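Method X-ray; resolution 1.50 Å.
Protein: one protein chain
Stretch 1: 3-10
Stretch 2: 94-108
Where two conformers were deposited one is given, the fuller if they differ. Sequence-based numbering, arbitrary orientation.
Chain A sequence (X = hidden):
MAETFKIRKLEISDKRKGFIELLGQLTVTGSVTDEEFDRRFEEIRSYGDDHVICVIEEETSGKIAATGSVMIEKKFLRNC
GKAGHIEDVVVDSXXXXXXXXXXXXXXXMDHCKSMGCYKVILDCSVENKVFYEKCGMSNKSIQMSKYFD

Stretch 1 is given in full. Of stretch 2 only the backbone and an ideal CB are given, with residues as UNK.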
# COMPACT_ATOMS: atom_id res chain seq x y z
N GLU A 3 32.49 -2.60 12.71
CA GLU A 3 31.13 -2.99 12.24
C GLU A 3 31.08 -3.38 10.76
O GLU A 3 31.66 -2.70 9.92
CB GLU A 3 30.18 -1.83 12.51
CG GLU A 3 30.07 -1.60 13.99
CD GLU A 3 29.64 -0.20 14.35
OE1 GLU A 3 29.52 0.66 13.44
OE2 GLU A 3 29.42 0.02 15.56
N THR A 4 30.32 -4.43 10.47
CA THR A 4 30.17 -5.06 9.18
C THR A 4 28.68 -5.35 9.02
O THR A 4 28.05 -5.72 9.99
CB THR A 4 30.96 -6.38 9.18
OG1 THR A 4 32.28 -6.09 9.66
CG2 THR A 4 31.06 -6.98 7.77
N PHE A 5 28.18 -5.17 7.80
CA PHE A 5 26.71 -5.19 7.52
C PHE A 5 26.40 -6.20 6.44
O PHE A 5 27.05 -6.24 5.36
CB PHE A 5 26.22 -3.78 7.14
CG PHE A 5 26.45 -2.78 8.24
CD1 PHE A 5 25.58 -2.69 9.34
CD2 PHE A 5 27.59 -1.91 8.24
CE1 PHE A 5 25.77 -1.82 10.39
CE2 PHE A 5 27.80 -1.04 9.31
CZ PHE A 5 26.90 -0.95 10.39
N LYS A 6 25.40 -7.04 6.70
CA LYS A 6 24.93 -8.02 5.73
C LYS A 6 23.46 -7.76 5.38
O LYS A 6 22.58 -7.79 6.30
CB LYS A 6 25.18 -9.46 6.20
CG LYS A 6 26.69 -9.95 6.11
CD LYS A 6 26.86 -11.46 6.56
CE LYS A 6 26.57 -12.53 5.41
NZ LYS A 6 26.36 -14.00 5.87
N ILE A 7 23.20 -7.54 4.09
CA ILE A 7 21.83 -7.31 3.63
C ILE A 7 21.19 -8.63 3.16
O ILE A 7 21.85 -9.43 2.48
CB ILE A 7 21.72 -6.17 2.55
CG1 ILE A 7 20.28 -5.86 2.25
CG2 ILE A 7 22.43 -6.56 1.27
CD1 ILE A 7 20.12 -4.52 1.54
N ARG A 8 19.93 -8.87 3.53
CA ARG A 8 19.23 -10.14 3.21
C ARG A 8 17.71 -9.99 3.50
O ARG A 8 17.24 -8.88 3.78
CB ARG A 8 19.81 -11.27 4.12
CG ARG A 8 19.75 -10.93 5.63
CD ARG A 8 20.22 -12.19 6.48
NE ARG A 8 20.34 -11.85 7.85
CZ ARG A 8 19.28 -11.95 8.68
NH1 ARG A 8 18.05 -12.21 8.18
NH2 ARG A 8 19.46 -11.68 9.97
N LYS A 9 16.94 -11.06 3.39
CA LYS A 9 15.53 -11.00 3.81
C LYS A 9 15.36 -11.38 5.22
O LYS A 9 16.19 -12.08 5.84
CB LYS A 9 14.72 -11.91 2.90
CG LYS A 9 14.66 -11.37 1.42
CD LYS A 9 14.01 -12.42 0.56
CE LYS A 9 14.21 -12.07 -0.92
NZ LYS A 9 15.63 -12.23 -1.38
N LEU A 10 14.26 -10.93 5.83
CA LEU A 10 13.89 -11.37 7.17
C LEU A 10 13.80 -12.89 7.26
O LEU A 10 13.25 -13.56 6.38
CB LEU A 10 12.55 -10.74 7.51
CG LEU A 10 12.01 -10.96 8.93
CD1 LEU A 10 12.87 -10.08 9.97
CD2 LEU A 10 10.53 -10.66 8.97
N UNK A 94 21.83 4.33 16.20
CA UNK A 94 23.29 4.11 16.35
C UNK A 94 24.00 4.09 14.99
O UNK A 94 25.22 4.35 14.87
CB UNK A 94 23.56 2.80 17.09
N UNK A 95 23.30 3.65 13.96
CA UNK A 95 23.93 3.37 12.68
C UNK A 95 23.48 4.35 11.64
O UNK A 95 23.53 4.05 10.46
CB UNK A 95 23.63 1.94 12.22
N UNK A 96 23.00 5.52 12.03
CA UNK A 96 22.59 6.51 11.03
C UNK A 96 23.86 7.13 10.40
O UNK A 96 24.92 7.05 11.01
CB UNK A 96 21.71 7.59 11.66
N UNK A 97 23.79 7.54 9.15
CA UNK A 97 25.03 8.05 8.47
C UNK A 97 25.90 6.97 7.81
O UNK A 97 26.96 7.29 7.20
CB UNK A 97 25.89 8.80 9.49
N UNK A 98 25.49 5.70 7.93
CA UNK A 98 26.22 4.56 7.33
C UNK A 98 25.62 4.04 5.99
O UNK A 98 25.97 2.96 5.49
CB UNK A 98 26.25 3.41 8.34
N UNK A 99 24.71 4.87 5.47
CA UNK A 99 24.08 4.65 4.21
C UNK A 99 23.24 3.35 4.16
O UNK A 99 22.97 2.77 3.10
CB UNK A 99 25.15 4.63 3.12
N UNK A 100 22.76 2.93 5.32
CA UNK A 100 21.96 1.71 5.35
C UNK A 100 20.55 1.90 4.80
O UNK A 100 20.00 1.00 4.16
CB UNK A 100 21.88 1.18 6.78
N UNK A 101 19.95 3.07 5.05
CA UNK A 101 18.60 3.20 4.54
C UNK A 101 18.54 3.23 3.04
O UNK A 101 17.65 2.60 2.46
CB UNK A 101 17.95 4.47 5.10
N UNK A 102 19.56 3.82 2.38
CA UNK A 102 19.59 3.78 0.91
C UNK A 102 19.70 2.33 0.42
O UNK A 102 19.10 1.92 -0.59
CB UNK A 102 20.76 4.61 0.37
N UNK A 103 20.55 1.55 1.09
CA UNK A 103 20.73 0.14 0.70
C UNK A 103 19.39 -0.64 0.80
O UNK A 103 19.08 -1.48 -0.07
CB UNK A 103 21.79 -0.52 1.59
N UNK A 104 18.66 -0.39 1.89
CA UNK A 104 17.35 -1.03 2.05
C UNK A 104 16.41 -0.62 0.94
O UNK A 104 15.81 -1.48 0.30
CB UNK A 104 16.74 -0.68 3.41
N UNK A 105 16.33 0.69 0.67
CA UNK A 105 15.37 1.13 -0.32
C UNK A 105 15.73 0.61 -1.70
O UNK A 105 14.84 0.21 -2.48
CB UNK A 105 15.28 2.66 -0.33
N UNK A 106 17.04 0.63 -2.01
CA UNK A 106 17.42 0.12 -3.31
C UNK A 106 17.16 -1.36 -3.46
O UNK A 106 16.76 -1.80 -4.53
CB UNK A 106 18.90 0.41 -3.57
N UNK A 107 17.37 -2.14 -2.39
CA UNK A 107 17.04 -3.57 -2.47
C UNK A 107 15.54 -3.79 -2.82
O UNK A 107 15.21 -4.64 -3.65
CB UNK A 107 17.38 -4.25 -1.14
N UNK A 108 14.67 -3.03 -2.12
CA UNK A 108 13.26 -3.18 -2.42
C UNK A 108 12.88 -2.65 -3.78
O UNK A 108 12.01 -3.28 -4.40
CB UNK A 108 12.42 -2.48 -1.35

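Stretch 1 lays a strand, 5-9, alongside the helix that begins at position 100; the two axes run in nearly the same direction, 28° apart, and approach to 9.9 Å. Phe-5 and Ile-7 point toward stretch 2, so the surface on offer is mainly apolar, with the carboxylate of Glu-3 beside it.

At position 94, CA-to-CB points toward stretch 1, but nothing lies near the ideal CB and many side chains would fit; it is Arg-94, which makes no contact. Position 95 also points toward stretch 1, its ideal CB 4.7 Å from Phe-5 CE1. An aromatic or a large aliphatic side chain would suit the space beside Phe-5 and within reach of Glu-3. The residue is Phe-95, which offers its ring face to the edge of Phe-5, with planes at 87° and Phe-5 CZ 3.5 Å from Phe-95 CD1. At the edge of the Phe-95 ring sits Glu-3, with Glu-3 CD 3.5 Å from Phe-95 CE1.

Position 96 is out of reach and tolerant; it is Arg-96. At 97, phi/psi of 87/-2 would jam a CB against the preceding carbonyl, so glycine is called for, and Gly-97 occupies this place in a type II turn from Phe-95 to position 98.

Position 98 points toward stretch 1, its ideal CB 4.8 Å from Phe-5 CE2, with Glu-3 OE1 beyond. A long, flexible chain suits, aliphatic or basic. Lys-98 packs its methylenes here, Lys-98 CE lying 3.5 Å from Phe-5 CE2, without forming a salt bridge to Glu-3.

Position 99, with a positive phi of 62°, favours glycine, asparagine or another tolerant residue; Gln-99 holds this N-cap position. At 100 the CB points toward Phe-5 with room to extend, inviting a medium or large aliphatic. Leu-100 sends CD2 over the face of the Phe-5 ring, 4.1 Å from its centroid, in a CH-pi contact.

Positions 101 and 102 are out of reach; they are Gly-101 and Lys-102, the latter salt-bridged to position 106. The ideal CB of 103 is 4.3 Å from Ile-7 CD1, but a long chain can pass outward, as Lys-103 does. Position 104 points sideways and suits a small or branched aliphatic; it is Val-104.

At 107 the ideal CB lies 3.8 Å from Ile-7 CD1, and a large apolar side chain could continue toward Lys-9. Phe-107 does so: its CD1 is 3.8 Å from Ile-7 CD1, and Lys-9 CG meets the ring edge 4.0 Å from Phe-107 CZ. At positions 105, 106 and 108 stretch 1 sets no preference; they are Val-105, Glu-106 and Leu-108.

Stretch 2 (94-108) RFRGKQLGKKVVEFL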
# COMPACT_ATOMS: atom_id res chain seq x y z
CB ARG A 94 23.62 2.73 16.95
CG ARG A 94 22.93 2.24 18.20
CD ARG A 94 23.74 1.07 18.85
NE ARG A 94 23.31 -0.30 18.53
CZ ARG A 94 22.15 -0.86 18.92
NH1 ARG A 94 21.24 -0.16 19.60
NH2 ARG A 94 21.88 -2.14 18.59
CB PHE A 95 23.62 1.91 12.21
CG PHE A 95 24.20 0.80 13.10
CD1 PHE A 95 25.60 0.62 13.22
CD2 PHE A 95 23.36 -0.11 13.78
CE1 PHE A 95 26.11 -0.36 14.02
CE2 PHE A 95 23.90 -1.12 14.57
CZ PHE A 95 25.30 -1.24 14.68
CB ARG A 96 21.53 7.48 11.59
CG ARG A 96 20.24 6.67 12.00
CD ARG A 96 18.92 7.44 12.02
NE ARG A 96 17.93 6.54 12.58
CZ ARG A 96 16.96 6.85 13.45
NH1 ARG A 96 16.84 8.11 13.91
NH2 ARG A 96 16.11 5.86 13.90
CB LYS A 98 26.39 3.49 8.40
CG LYS A 98 27.20 4.04 9.65
CD LYS A 98 28.09 2.97 10.33
CE LYS A 98 29.01 2.25 9.32
NZ LYS A 98 30.42 2.74 9.09
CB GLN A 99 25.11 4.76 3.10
CG GLN A 99 25.77 6.18 3.01
CD GLN A 99 26.61 6.56 4.22
OE1 GLN A 99 27.34 5.72 4.76
NE2 GLN A 99 26.56 7.85 4.62
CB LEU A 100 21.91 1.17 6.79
CG LEU A 100 23.26 0.80 7.45
CD1 LEU A 100 22.91 0.13 8.76
CD2 LEU A 100 24.11 -0.18 6.54
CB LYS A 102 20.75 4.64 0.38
CG LYS A 102 20.93 4.60 -1.16
CD LYS A 102 21.74 5.86 -1.58
CE LYS A 102 21.83 6.04 -3.09
NZ LYS A 102 22.72 5.01 -3.74
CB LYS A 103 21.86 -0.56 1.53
CG LYS A 103 23.27 -0.01 1.33
CD LYS A 103 24.30 -0.82 2.13
CE LYS A 103 25.70 -0.40 1.72
NZ LYS A 103 25.79 -0.10 0.24
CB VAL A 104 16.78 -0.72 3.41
CG1 VAL A 104 15.31 -1.18 3.49
CG2 VAL A 104 17.52 -1.54 4.48
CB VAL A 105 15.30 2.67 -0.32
CG1 VAL A 105 14.52 3.22 -1.50
CG2 VAL A 105 14.71 3.15 0.99
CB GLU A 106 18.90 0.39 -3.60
CG GLU A 106 19.11 1.89 -3.88
CD GLU A 106 20.59 2.24 -4.00
OE1 GLU A 106 21.44 1.48 -3.49
OE2 GLU A 106 20.93 3.27 -4.61
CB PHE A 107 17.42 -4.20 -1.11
CG PHE A 107 17.18 -5.69 -0.97
CD1 PHE A 107 18.25 -6.58 -1.00
CD2 PHE A 107 15.88 -6.17 -0.66
CE1 PHE A 107 18.03 -7.93 -0.75
CE2 PHE A 107 15.65 -7.56 -0.44
CZ PHE A 107 16.70 -8.45 -0.44
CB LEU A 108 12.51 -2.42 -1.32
CG LEU A 108 12.79 -2.87 0.12
CD1 LEU A 108 12.21 -1.90 1.16
CD2 LEU A 108 12.15 -4.25 0.37
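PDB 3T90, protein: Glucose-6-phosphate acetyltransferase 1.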